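D-ribulose-5-phosphate 3-epimerase, putative (Plasmodium falciparum, PDB 1TQX) probably catalyses the interconversion of D-ribulose 5-phosphate and D-xylulose 5-phosphate as a metal-dependent TIM-barrel epimerase that binds a zinc ion. Local coordinates at residues D38-H43 / N47-P52; D68-V73 / Q177-L182; W34-V39 / I197-T202; S86-F91 / I139-V144; L13-N16 / E22-Q25. All coordinates share one frame; numbering follows the deposited sequence.

Contact 1. Residues D38-H43 / N47-P52. With ZN (zinc ion), chain D.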
# COMPACT_ATOMS: atom_id res chain seq x y z
N ASP A 38 3.75 1.07 6.86
CA ASP A 38 4.12 2.44 6.47
C ASP A 38 5.42 2.93 7.09
O ASP A 38 5.51 3.09 8.30
CB ASP A 38 3.00 3.42 6.85
CG ASP A 38 1.76 3.25 5.99
OD1 ASP A 38 1.91 3.14 4.77
OD2 ASP A 38 0.64 3.26 6.53
N VAL A 39 6.41 3.19 6.24
CA VAL A 39 7.72 3.69 6.67
C VAL A 39 7.80 5.18 6.32
O VAL A 39 7.69 5.55 5.15
CB VAL A 39 8.85 2.93 5.95
CG1 VAL A 39 10.22 3.42 6.44
CG2 VAL A 39 8.70 1.42 6.20
N MET A 40 7.97 6.02 7.33
CA MET A 40 8.04 7.48 7.16
C MET A 40 9.33 7.99 7.81
O MET A 40 9.68 7.56 8.91
CB MET A 40 6.81 8.12 7.81
CG MET A 40 5.50 7.54 7.31
SD MET A 40 4.12 8.12 8.30
CE MET A 40 2.72 7.45 7.37
N ASP A 41 10.02 8.91 7.13
CA ASP A 41 11.31 9.40 7.63
C ASP A 41 11.40 10.85 8.10
O ASP A 41 12.49 11.41 8.18
CB ASP A 41 12.39 9.18 6.56
CG ASP A 41 12.17 10.04 5.32
OD1 ASP A 41 11.14 10.75 5.24
OD2 ASP A 41 13.03 10.01 4.41
N MET A 42 10.26 11.46 8.39
CA MET A 42 10.21 12.85 8.85
C MET A 42 10.75 13.84 7.80
O MET A 42 10.94 15.02 8.10
CB MET A 42 10.98 13.00 10.16
CG MET A 42 10.73 14.31 10.90
SD MET A 42 8.96 14.63 11.20
CE MET A 42 8.69 13.56 12.57
N HIS A 43 11.00 13.35 6.59
CA HIS A 43 11.48 14.22 5.51
C HIS A 43 10.51 14.19 4.33
O HIS A 43 10.01 15.24 3.92
CB HIS A 43 12.89 13.82 5.06
CG HIS A 43 13.95 14.15 6.06
ND1 HIS A 43 14.04 13.52 7.29
CD2 HIS A 43 14.97 15.04 6.03
CE1 HIS A 43 15.06 14.01 7.96
NE2 HIS A 43 15.64 14.94 7.22
N ASN A 47 6.37 12.94 9.50
CA ASN A 47 6.11 11.93 10.53
C ASN A 47 7.21 10.87 10.45
O ASN A 47 7.72 10.58 9.37
CB ASN A 47 4.73 11.30 10.27
CG ASN A 47 4.21 10.51 11.46
OD1 ASN A 47 3.13 9.90 11.38
ND2 ASN A 47 4.94 10.52 12.57
N LEU A 48 7.58 10.30 11.60
CA LEU A 48 8.59 9.25 11.65
C LEU A 48 7.92 8.04 12.30
O LEU A 48 7.59 8.08 13.49
CB LEU A 48 9.80 9.68 12.49
CG LEU A 48 10.99 8.72 12.58
CD1 LEU A 48 11.65 8.59 11.22
CD2 LEU A 48 12.00 9.26 13.60
N SER A 49 7.70 6.98 11.52
CA SER A 49 7.03 5.79 12.03
C SER A 49 7.97 4.71 12.55
O SER A 49 8.25 4.65 13.75
CB SER A 49 6.10 5.22 10.94
OG SER A 49 6.79 5.00 9.72
N PHE A 50 8.44 3.83 11.66
CA PHE A 50 9.37 2.76 12.02
C PHE A 50 10.08 2.29 10.74
O PHE A 50 9.56 2.50 9.65
CB PHE A 50 8.63 1.61 12.70
CG PHE A 50 7.49 1.05 11.90
CD1 PHE A 50 7.71 0.10 10.91
CD2 PHE A 50 6.19 1.50 12.14
CE1 PHE A 50 6.65 -0.41 10.16
CE2 PHE A 50 5.12 0.99 11.39
CZ PHE A 50 5.35 0.04 10.40
N GLY A 51 11.24 1.67 10.88
CA GLY A 51 11.98 1.25 9.70
C GLY A 51 12.35 -0.22 9.61
O GLY A 51 11.78 -1.05 10.31
N PRO A 52 13.30 -0.57 8.73
CA PRO A 52 13.76 -1.95 8.51
C PRO A 52 14.04 -2.77 9.77
O PRO A 52 13.66 -3.93 9.84
CB PRO A 52 15.00 -1.76 7.65
CG PRO A 52 14.60 -0.61 6.78
CD PRO A 52 14.01 0.35 7.82
ZN ZN D . 0.60 3.21 3.09

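Contact 2. Residues D68-V73 / Q177-L182. With ZN (zinc ion), chain D; SO4 (sulfate ion), chain C.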
# COMPACT_ATOMS: atom_id res chain seq x y z
N ASP A 68 3.83 -5.97 2.90
CA ASP A 68 3.67 -4.88 1.95
C ASP A 68 4.19 -3.58 2.56
O ASP A 68 3.54 -2.95 3.40
CB ASP A 68 2.18 -4.80 1.58
CG ASP A 68 1.85 -3.63 0.69
OD1 ASP A 68 2.63 -3.32 -0.24
OD2 ASP A 68 0.77 -3.04 0.91
N VAL A 69 5.39 -3.18 2.13
CA VAL A 69 6.04 -1.99 2.66
C VAL A 69 5.87 -0.74 1.81
O VAL A 69 6.28 -0.70 0.64
CB VAL A 69 7.57 -2.23 2.86
CG1 VAL A 69 8.18 -1.07 3.62
CG2 VAL A 69 7.79 -3.55 3.62
N HIS A 70 5.26 0.29 2.39
CA HIS A 70 5.03 1.55 1.70
C HIS A 70 6.12 2.51 2.16
O HIS A 70 6.10 2.99 3.30
CB HIS A 70 3.65 2.11 2.06
CG HIS A 70 3.32 3.40 1.38
ND1 HIS A 70 2.13 4.07 1.61
CD2 HIS A 70 4.01 4.15 0.50
CE1 HIS A 70 2.12 5.18 0.89
NE2 HIS A 70 3.25 5.26 0.21
N LEU A 71 7.07 2.79 1.28
CA LEU A 71 8.19 3.67 1.59
C LEU A 71 7.89 5.15 1.34
O LEU A 71 8.09 5.65 0.23
CB LEU A 71 9.42 3.25 0.78
CG LEU A 71 9.91 1.82 1.04
CD1 LEU A 71 10.88 1.39 -0.06
CD2 LEU A 71 10.56 1.74 2.41
N MET A 72 7.40 5.84 2.36
CA MET A 72 7.14 7.27 2.24
C MET A 72 8.41 7.92 2.77
O MET A 72 8.42 8.55 3.83
CB MET A 72 5.94 7.68 3.10
CG MET A 72 4.61 7.24 2.52
SD MET A 72 3.19 7.54 3.60
CE MET A 72 3.01 5.94 4.37
N VAL A 73 9.49 7.75 2.01
CA VAL A 73 10.80 8.26 2.40
C VAL A 73 11.59 8.82 1.23
O VAL A 73 11.26 8.57 0.07
CB VAL A 73 11.66 7.13 2.99
CG1 VAL A 73 10.96 6.49 4.19
CG2 VAL A 73 11.93 6.08 1.91
N GLN A 177 -4.10 -0.31 -5.67
CA GLN A 177 -4.24 -0.20 -4.23
C GLN A 177 -4.68 1.21 -3.83
O GLN A 177 -4.23 2.20 -4.40
CB GLN A 177 -2.88 -0.56 -3.60
CG GLN A 177 -2.84 -0.64 -2.09
CD GLN A 177 -1.49 -1.11 -1.59
OE1 GLN A 177 -0.45 -0.63 -2.04
NE2 GLN A 177 -1.50 -2.06 -0.65
N VAL A 178 -5.59 1.30 -2.86
CA VAL A 178 -6.07 2.59 -2.38
C VAL A 178 -5.68 2.68 -0.92
O VAL A 178 -5.73 1.68 -0.20
CB VAL A 178 -7.60 2.76 -2.57
CG1 VAL A 178 -7.90 2.95 -4.05
CG2 VAL A 178 -8.35 1.55 -2.03
N ASP A 179 -5.32 3.87 -0.48
CA ASP A 179 -4.83 4.04 0.88
C ASP A 179 -5.16 5.42 1.43
O ASP A 179 -4.73 6.44 0.89
CB ASP A 179 -3.31 3.81 0.80
CG ASP A 179 -2.59 3.95 2.12
OD1 ASP A 179 -1.36 3.74 2.09
OD2 ASP A 179 -3.21 4.27 3.16
N GLY A 180 -5.94 5.45 2.51
CA GLY A 180 -6.32 6.72 3.12
C GLY A 180 -7.83 6.88 3.28
O GLY A 180 -8.54 7.18 2.32
N GLY A 181 -8.31 6.65 4.50
CA GLY A 181 -9.73 6.79 4.77
C GLY A 181 -10.62 5.67 4.27
O GLY A 181 -11.82 5.89 4.08
N LEU A 182 -10.07 4.49 4.05
CA LEU A 182 -10.88 3.37 3.58
C LEU A 182 -11.71 2.75 4.70
O LEU A 182 -11.19 2.42 5.77
CB LEU A 182 -9.99 2.27 2.95
CG LEU A 182 -9.66 2.40 1.46
CD1 LEU A 182 -10.95 2.38 0.64
CD2 LEU A 182 -8.89 3.68 1.20
ZN ZN D . 0.60 3.21 3.09
S SO4 C . -6.57 5.35 7.56
O1 SO4 C . -6.25 4.00 7.09
O2 SO4 C . -5.82 6.35 6.78
O3 SO4 C . -8.01 5.61 7.37
O4 SO4 C . -6.24 5.47 9.00
O HOH W 1 2.10 -0.77 -1.21

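Contact 3. Residues W34-V39 / I197-T202. With ZN (zinc ion), chain D; SO4 (sulfate ion), chain C.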
# COMPACT_ATOMS: atom_id res chain seq x y z
N TRP A 34 -2.53 -9.49 3.43
CA TRP A 34 -1.34 -8.65 3.50
C TRP A 34 -1.31 -7.84 4.79
O TRP A 34 -2.34 -7.65 5.43
CB TRP A 34 -1.35 -7.64 2.34
CG TRP A 34 -1.10 -8.16 0.95
CD1 TRP A 34 -1.22 -9.45 0.51
CD2 TRP A 34 -0.72 -7.39 -0.19
NE1 TRP A 34 -0.94 -9.52 -0.83
CE2 TRP A 34 -0.64 -8.26 -1.29
CE3 TRP A 34 -0.46 -6.02 -0.39
CZ2 TRP A 34 -0.29 -7.83 -2.57
CZ3 TRP A 34 -0.11 -5.59 -1.66
CH2 TRP A 34 -0.03 -6.49 -2.74
N ILE A 35 -0.12 -7.37 5.16
CA ILE A 35 0.03 -6.50 6.32
C ILE A 35 0.73 -5.28 5.71
O ILE A 35 1.79 -5.41 5.10
CB ILE A 35 0.87 -7.14 7.48
CG1 ILE A 35 0.78 -6.25 8.72
CG2 ILE A 35 2.32 -7.34 7.07
CD1 ILE A 35 -0.64 -6.13 9.28
N HIS A 36 0.10 -4.12 5.81
CA HIS A 36 0.63 -2.89 5.23
C HIS A 36 1.51 -2.14 6.22
O HIS A 36 1.04 -1.66 7.26
CB HIS A 36 -0.53 -2.00 4.78
CG HIS A 36 -0.11 -0.89 3.86
ND1 HIS A 36 0.22 -1.11 2.54
CD2 HIS A 36 0.02 0.44 4.06
CE1 HIS A 36 0.54 0.03 1.97
NE2 HIS A 36 0.43 0.99 2.87
N LEU A 37 2.79 -2.00 5.87
CA LEU A 37 3.77 -1.36 6.73
C LEU A 37 4.24 0.01 6.22
O LEU A 37 5.02 0.09 5.28
CB LEU A 37 4.98 -2.30 6.89
CG LEU A 37 4.60 -3.72 7.33
CD1 LEU A 37 5.69 -4.73 6.98
CD2 LEU A 37 4.32 -3.70 8.83
N ASP A 38 3.75 1.07 6.86
CA ASP A 38 4.12 2.44 6.47
C ASP A 38 5.42 2.93 7.09
O ASP A 38 5.51 3.09 8.30
CB ASP A 38 3.00 3.42 6.85
CG ASP A 38 1.76 3.25 5.99
OD1 ASP A 38 1.91 3.14 4.77
OD2 ASP A 38 0.64 3.26 6.53
N VAL A 39 6.41 3.19 6.24
CA VAL A 39 7.72 3.69 6.67
C VAL A 39 7.80 5.18 6.32
O VAL A 39 7.69 5.55 5.15
CB VAL A 39 8.85 2.93 5.95
CG1 VAL A 39 10.22 3.42 6.44
CG2 VAL A 39 8.70 1.42 6.20
N ILE A 197 -6.96 -3.92 -4.10
CA ILE A 197 -6.21 -4.06 -2.87
C ILE A 197 -6.61 -2.90 -1.97
O ILE A 197 -6.51 -1.73 -2.37
CB ILE A 197 -4.69 -4.03 -3.12
CG1 ILE A 197 -4.31 -5.12 -4.13
CG2 ILE A 197 -3.94 -4.25 -1.80
CD1 ILE A 197 -2.83 -5.22 -4.39
N ILE A 198 -7.06 -3.21 -0.77
CA ILE A 198 -7.54 -2.19 0.15
C ILE A 198 -6.70 -2.02 1.40
O ILE A 198 -6.58 -2.94 2.21
CB ILE A 198 -8.98 -2.52 0.60
CG1 ILE A 198 -9.86 -2.78 -0.63
CG2 ILE A 198 -9.53 -1.39 1.47
CD1 ILE A 198 -9.96 -1.62 -1.60
N VAL A 199 -6.13 -0.83 1.58
CA VAL A 199 -5.35 -0.55 2.78
C VAL A 199 -6.28 0.19 3.74
O VAL A 199 -6.81 1.25 3.41
CB VAL A 199 -4.13 0.34 2.47
CG1 VAL A 199 -3.45 0.76 3.77
CG2 VAL A 199 -3.14 -0.42 1.59
N ALA A 200 -6.47 -0.37 4.93
CA ALA A 200 -7.35 0.26 5.91
C ALA A 200 -6.69 0.24 7.27
O ALA A 200 -6.19 -0.79 7.72
CB ALA A 200 -8.69 -0.49 5.96
N GLY A 201 -6.70 1.39 7.94
CA GLY A 201 -6.09 1.46 9.26
C GLY A 201 -7.13 1.58 10.35
O GLY A 201 -7.52 0.59 10.98
N THR A 202 -7.58 2.81 10.58
CA THR A 202 -8.57 3.10 11.61
C THR A 202 -9.81 2.21 11.57
O THR A 202 -10.23 1.68 12.60
CB THR A 202 -9.03 4.56 11.52
OG1 THR A 202 -7.89 5.43 11.56
CG2 THR A 202 -9.96 4.90 12.67
ZN ZN D . 0.60 3.21 3.09
S SO4 C . -6.57 5.35 7.56
O1 SO4 C . -6.25 4.00 7.09
O2 SO4 C . -5.82 6.35 6.78
O3 SO4 C . -8.01 5.61 7.37
O4 SO4 C . -6.24 5.47 9.00

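Contact 4. Residues S86-F91 / I139-V144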
# COMPACT_ATOMS: atom_id res chain seq x y z
N SER A 86 11.00 -8.92 3.01
CA SER A 86 9.63 -8.46 2.79
C SER A 86 9.11 -9.01 1.46
O SER A 86 9.80 -9.78 0.80
CB SER A 86 9.57 -6.93 2.81
OG SER A 86 9.70 -6.45 4.14
N ASN A 87 7.90 -8.62 1.06
CA ASN A 87 7.31 -9.13 -0.19
C ASN A 87 7.14 -8.10 -1.30
O ASN A 87 7.36 -8.40 -2.48
CB ASN A 87 5.98 -9.81 0.11
CG ASN A 87 6.16 -11.13 0.83
OD1 ASN A 87 6.61 -12.11 0.24
ND2 ASN A 87 5.82 -11.15 2.11
N GLN A 88 6.73 -6.89 -0.94
CA GLN A 88 6.61 -5.82 -1.92
C GLN A 88 7.12 -4.53 -1.33
O GLN A 88 6.88 -4.23 -0.17
CB GLN A 88 5.16 -5.61 -2.36
CG GLN A 88 5.00 -4.36 -3.24
CD GLN A 88 3.63 -4.26 -3.90
OE1 GLN A 88 3.48 -4.56 -5.08
NE2 GLN A 88 2.63 -3.84 -3.13
N LEU A 89 7.85 -3.78 -2.15
CA LEU A 89 8.38 -2.49 -1.74
C LEU A 89 7.74 -1.47 -2.67
O LEU A 89 7.85 -1.57 -3.90
CB LEU A 89 9.90 -2.43 -1.88
CG LEU A 89 10.74 -3.42 -1.06
CD1 LEU A 89 12.23 -3.06 -1.22
CD2 LEU A 89 10.34 -3.37 0.42
N THR A 90 7.05 -0.50 -2.08
CA THR A 90 6.38 0.54 -2.86
C THR A 90 7.04 1.89 -2.57
O THR A 90 7.07 2.34 -1.43
CB THR A 90 4.87 0.62 -2.48
OG1 THR A 90 4.23 -0.61 -2.82
CG2 THR A 90 4.18 1.78 -3.21
N PHE A 91 7.58 2.52 -3.61
CA PHE A 91 8.22 3.82 -3.43
C PHE A 91 7.38 4.90 -4.09
O PHE A 91 6.48 4.60 -4.89
CB PHE A 91 9.65 3.80 -4.00
CG PHE A 91 9.72 3.61 -5.49
CD1 PHE A 91 9.66 4.70 -6.35
CD2 PHE A 91 9.87 2.34 -6.03
CE1 PHE A 91 9.76 4.53 -7.74
CE2 PHE A 91 9.97 2.15 -7.41
CZ PHE A 91 9.91 3.25 -8.26
N ILE A 139 6.04 -2.82 -12.86
CA ILE A 139 5.25 -2.48 -11.68
C ILE A 139 4.11 -3.46 -11.40
O ILE A 139 3.24 -3.67 -12.23
CB ILE A 139 4.64 -1.06 -11.81
CG1 ILE A 139 5.75 -0.04 -12.12
CG2 ILE A 139 3.91 -0.68 -10.53
CD1 ILE A 139 6.85 0.03 -11.08
N ASN A 140 4.13 -4.04 -10.20
CA ASN A 140 3.10 -4.99 -9.80
C ASN A 140 1.87 -4.27 -9.23
O ASN A 140 0.74 -4.74 -9.38
CB ASN A 140 3.63 -5.93 -8.72
CG ASN A 140 4.75 -6.82 -9.22
OD1 ASN A 140 4.50 -7.85 -9.86
ND2 ASN A 140 5.99 -6.44 -8.93
N THR A 141 2.10 -3.14 -8.58
CA THR A 141 1.02 -2.39 -7.94
C THR A 141 1.20 -0.88 -8.00
O THR A 141 2.32 -0.37 -7.88
CB THR A 141 0.95 -2.74 -6.43
OG1 THR A 141 0.89 -4.16 -6.25
CG2 THR A 141 -0.29 -2.09 -5.79
N VAL A 142 0.10 -0.16 -8.17
CA VAL A 142 0.11 1.29 -8.15
C VAL A 142 -0.72 1.64 -6.92
O VAL A 142 -1.87 1.22 -6.81
CB VAL A 142 -0.53 1.93 -9.39
CG1 VAL A 142 -0.66 3.44 -9.18
CG2 VAL A 142 0.32 1.67 -10.62
N LEU A 143 -0.13 2.39 -6.00
CA LEU A 143 -0.83 2.79 -4.78
C LEU A 143 -1.34 4.21 -4.94
O LEU A 143 -0.56 5.17 -4.91
CB LEU A 143 0.14 2.70 -3.58
CG LEU A 143 -0.38 2.79 -2.14
CD1 LEU A 143 0.78 2.56 -1.18
CD2 LEU A 143 -1.01 4.15 -1.88
N VAL A 144 -2.65 4.34 -5.14
CA VAL A 144 -3.29 5.64 -5.30
C VAL A 144 -3.65 6.18 -3.92
O VAL A 144 -4.55 5.65 -3.27
CB VAL A 144 -4.59 5.52 -6.16
CG1 VAL A 144 -5.31 6.86 -6.21
CG2 VAL A 144 -4.25 5.05 -7.56

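Contact 5. Residues L13-N16 / E22-Q25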
# COMPACT_ATOMS: atom_id res chain seq x y z
N LEU A 13 -0.01 1.16 11.15
CA LEU A 13 0.22 2.50 11.68
C LEU A 13 -0.91 2.86 12.65
O LEU A 13 -0.70 3.60 13.62
CB LEU A 13 0.25 3.51 10.52
CG LEU A 13 0.66 4.96 10.81
CD1 LEU A 13 2.17 5.05 10.96
CD2 LEU A 13 0.21 5.85 9.65
N ALA A 14 -2.10 2.33 12.37
CA ALA A 14 -3.28 2.59 13.19
C ALA A 14 -3.46 1.66 14.39
O ALA A 14 -4.41 1.80 15.16
CB ALA A 14 -4.53 2.54 12.31
N SER A 15 -2.54 0.71 14.57
CA SER A 15 -2.64 -0.23 15.69
C SER A 15 -1.76 0.21 16.85
O SER A 15 -1.18 1.30 16.83
CB SER A 15 -2.20 -1.62 15.25
OG SER A 15 -0.79 -1.68 15.09
N ASN A 16 -1.67 -0.65 17.86
CA ASN A 16 -0.80 -0.39 19.00
C ASN A 16 0.56 -0.90 18.52
O ASN A 16 0.92 -2.06 18.73
CB ASN A 16 -1.29 -1.18 20.22
CG ASN A 16 -2.59 -0.62 20.77
OD1 ASN A 16 -2.67 0.56 21.10
ND2 ASN A 16 -3.61 -1.47 20.87
N GLU A 22 2.14 -8.76 17.89
CA GLU A 22 0.83 -9.24 18.35
C GLU A 22 -0.30 -8.79 17.43
O GLU A 22 -1.18 -9.58 17.09
CB GLU A 22 0.56 -8.76 19.79
CG GLU A 22 -0.69 -9.37 20.42
CD GLU A 22 -0.81 -9.09 21.91
OE1 GLU A 22 -1.11 -10.04 22.68
OE2 GLU A 22 -0.62 -7.93 22.33
N GLU A 23 -0.27 -7.52 17.03
CA GLU A 23 -1.29 -6.97 16.15
C GLU A 23 -1.28 -7.63 14.77
O GLU A 23 -2.34 -7.87 14.18
CB GLU A 23 -1.08 -5.46 16.01
CG GLU A 23 -1.32 -4.70 17.31
CD GLU A 23 -2.79 -4.39 17.55
OE1 GLU A 23 -3.64 -5.27 17.27
OE2 GLU A 23 -3.09 -3.28 18.02
N THR A 24 -0.09 -7.92 14.26
CA THR A 24 0.04 -8.54 12.94
C THR A 24 -0.42 -9.99 12.97
O THR A 24 -1.06 -10.47 12.02
CB THR A 24 1.49 -8.48 12.43
OG1 THR A 24 1.94 -7.12 12.39
CG2 THR A 24 1.58 -9.05 11.02
N GLN A 25 -0.10 -10.69 14.05
CA GLN A 25 -0.50 -12.08 14.20
C GLN A 25 -2.03 -12.11 14.27
O GLN A 25 -2.67 -13.01 13.71
CB GLN A 25 0.11 -12.68 15.48
CG GLN A 25 1.64 -12.77 15.43
CD GLN A 25 2.26 -13.25 16.73
OE1 GLN A 25 1.80 -12.90 17.82
NE2 GLN A 25 3.32 -14.05 16.62

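Contact 1. Residues D38-H43 / N47-P52
In a beta-alpha loop of the TIM barrel, between strand 34-40 and helix 52-58, Asn47-Phe50 fold back over Asp38-Met42, the end of strand 34-40 and the turn after it; the strand bears a zinc ligand. The backbones form a single bridge, Asp41 with Leu48, their CA atoms 4.8 Å apart. Most of the polar work falls to Ser49. Its OG stands between its own backbone N and carbonyl carbon (chi1 53°), a rotamer that turns the hydroxyl onto the strand: OG donates to Asp38 O at 2.7 Å and accepts from Met40 N at 2.9 Å. The second bond is bent, 136° at the hydrogen. One side chain therefore serves two backbone groups of the strand. Further along, Met42 N donates to Asn47 O at 2.9 Å and a weak bond runs from Ser49 N to Met40 O.

Apolar groups add to these bonds. Met40 CB packs 3.1 Å from Asn47 O, and its side chain crosses that of Asn47, while Val39 CG1 approaches Phe50 O. The Phe50 ring offers one face to Asp38 O, which sits above the rim, 3.7 Å from CZ. The carboxylate of Asp38 turns from the loop instead, and its OD1 binds zinc at 2.1 Å.

Contact 2. Residues D68-V73 / Q177-L182
Strands 66-72 and 175-179 confront each other across the inside of the barrel without backbone pairing: the CA atoms of His70 and Asp179 are 10.2 Å apart, and side chains, a water and the zinc span the distance. Two layers do so. In the first, Asp68 and Gln177 arrive from opposite directions, each with CG anti to its backbone N. Gln177 NE2 donates to Asp68 OD2 at 2.9 Å, nearly straight at 163°; the oxygen lies close to the amide plane and is met on its syn side, 29° out of the carboxylate plane. A water completes the ring, donating to Asp68 OD1 at 2.8 Å and to Gln177 OE1 at 2.7 Å.

In the second layer the partners share a metal. His70 ND1 and Asp179 OD1 each bind zinc at 2.3 Å, leaving these two atoms 3.5 Å apart, with OD1 at the edge of the imidazole and the ring and carboxylate planes 66° apart. His36 and Asp38 complete the four protein ligands. His70 NE2 is also hydrogen-bonded to His92 NE2, and Met72 CG lies over one face of the ring, toward its rim. Past the strand, Gly181 N makes two weak bonds to a sulfate, at a position predicted to bind substrate.

Asp68 OD2 is also bonded to His36 ND1, and OD1 to Gln88 NE2. Gathering so many donors would favour an ionised Asp68, a second-shell group that fixes the rotation of the zinc ligand His36.

Contact 3. Residues W34-V39 / I197-T202
The zinc site has an apolar backing where His36 on strand 34-40 meets Val199 on strand 197-200. With CG anti to the backbone N (chi1 -165°), the imidazole reaches inward and lays one face against both methyls of the valine. Val199 CG2 makes a CH-pi contact, 3.7 Å from the ring centroid and only 15° off the ring normal; the other branch, CG1, comes within 3.5 Å of His36 CD2. The two side chains cross at about a right angle. Val199 lies over a face, while the ring nitrogens have polar partners: NE2 binds zinc at 2.2 Å, and ND1 bonds Asp68.

The strands concerned are not direct neighbours in the TIM barrel, since strand 7-10 runs between them, so the contact is made wholly by inward-pointing side chains. One layer nearer the N-terminal ends of the strands, Trp34 and Ile197 repeat the perpendicular crossing. Ile197 CD1 reaches Trp34 CH2 at 3.5 Å, obliquely to the indole. Trp34 also stacks on Phe66.

Just before helix 202-205, Gly201 takes the N-cap position. Its N weakly bonds sulfate O1, and Thr202 OG1 donates to sulfate O4 at 3.0 Å. Gly201 and Thr202 are predicted substrate residues, and the sulfate, also bonded by Gly153 N, is consistent with a phosphate-binding pocket at the helix N-terminus.

Contact 4. Residues S86-F91 / I139-V144
Gln88 and Thr141 cross at about a right angle, the long amide side chain ending against the short beta-branched one. Gln88 has CG anti to its backbone N (chi1 172°) and runs extended beyond it, which carries the amide to strand 141-145. There Thr141 OG1 donates to Gln88 OE1 at 2.9 Å. The hydroxyl lies in the carbonyl plane, with a C=O...donor angle of 118°, and so uses a lone pair of OE1. The carbon beneath the hydroxyl, Thr141 CB, is 3.4 Å from Gln88 OE1. With NE2 taken by Asp68, both ends of the amide are gripped and its flip state is defined.

One layer on toward the C-terminal ends of the strands, Thr90 and Leu143 are again perpendicular, but the meeting is apolar and looser: Thr90 CG2 lies 4.0 Å from Leu143 CD1. Leu143 also touches His70 and Asp179, giving the zinc site a hydrophobic neighbour.

Strand 116-121 separates 88-92 from 141-145, so the two have no backbone pairing with each other. Alternate residues pointing inward to meet in stacked layers, between strands that are not neighbours, are what fills the interior of a TIM barrel.

Contact 5. Residues L13-N16 / E22-Q25
Glu23 turns at chi2 to reach Ser15 and Asn16: with chi1 of -66° CG is anti to the carbonyl carbon, and chi2 of -84° bends the chain and brings the carboxylate to the loop. This places OE2 at the backbone of Asn16, whose N donates to it at 3.0 Å in an almost linear bond, 171° at the hydrogen. The oxygen is met on its anti side, the donor somewhat out of the carboxylate plane. Beside this bond the Asn16 side chain crosses over with its amide nearly parallel to the carboxylate, and Asn16 CB comes within 3.5 Å of Glu23 OE2.

Ser15 meets the glutamate mainly through carbon. Ser15 CB is 3.3 Å from Glu23 OE2, and Ser15 OG is 3.8 Å from Glu23 CG; the hydroxyl itself is hydrogen-bonded to Val12 O, within its own loop. The remaining carboxylate oxygen, OE1, forms a salt bridge with Arg26 NH1 three residues further along the helix. With one oxygen on a backbone N-H and the other on a guanidinium, the carboxylate is fixed in rotation and probably stays charged.

Phe205 of helix 202-205 touches both Ser15 and Glu23. The contact ties the first beta-alpha loop of the TIM barrel, which follows strand 7-10 on the active-site side, to helix 20-29, the helix that the loop leads into.

Contacts 1, 2 and 3 converge on one zinc ion: 38-43 supplies Asp38, shared by contacts 1 and 3, while His36 comes from contact 3 and His70 and Asp179 from contact 2. Contacts 2 and 3 have centres about 6 Å apart. Contact 4, its centre about 9 Å from that of contact 2, lies within the chain loop that contact 2 closes and backs the metal with Leu143 CD1, 3.4 Å from His70 ND1. Contact 5 is farther out, the side chain of Ser15 lying about 13 Å from the zinc at the nearest atoms, yet Ala14 CB packs 3.4 Å from Gly201 C beside the sulfate pocket, and Leu13 CD2 lies 3.8 Å from Met40 CE of contact 1.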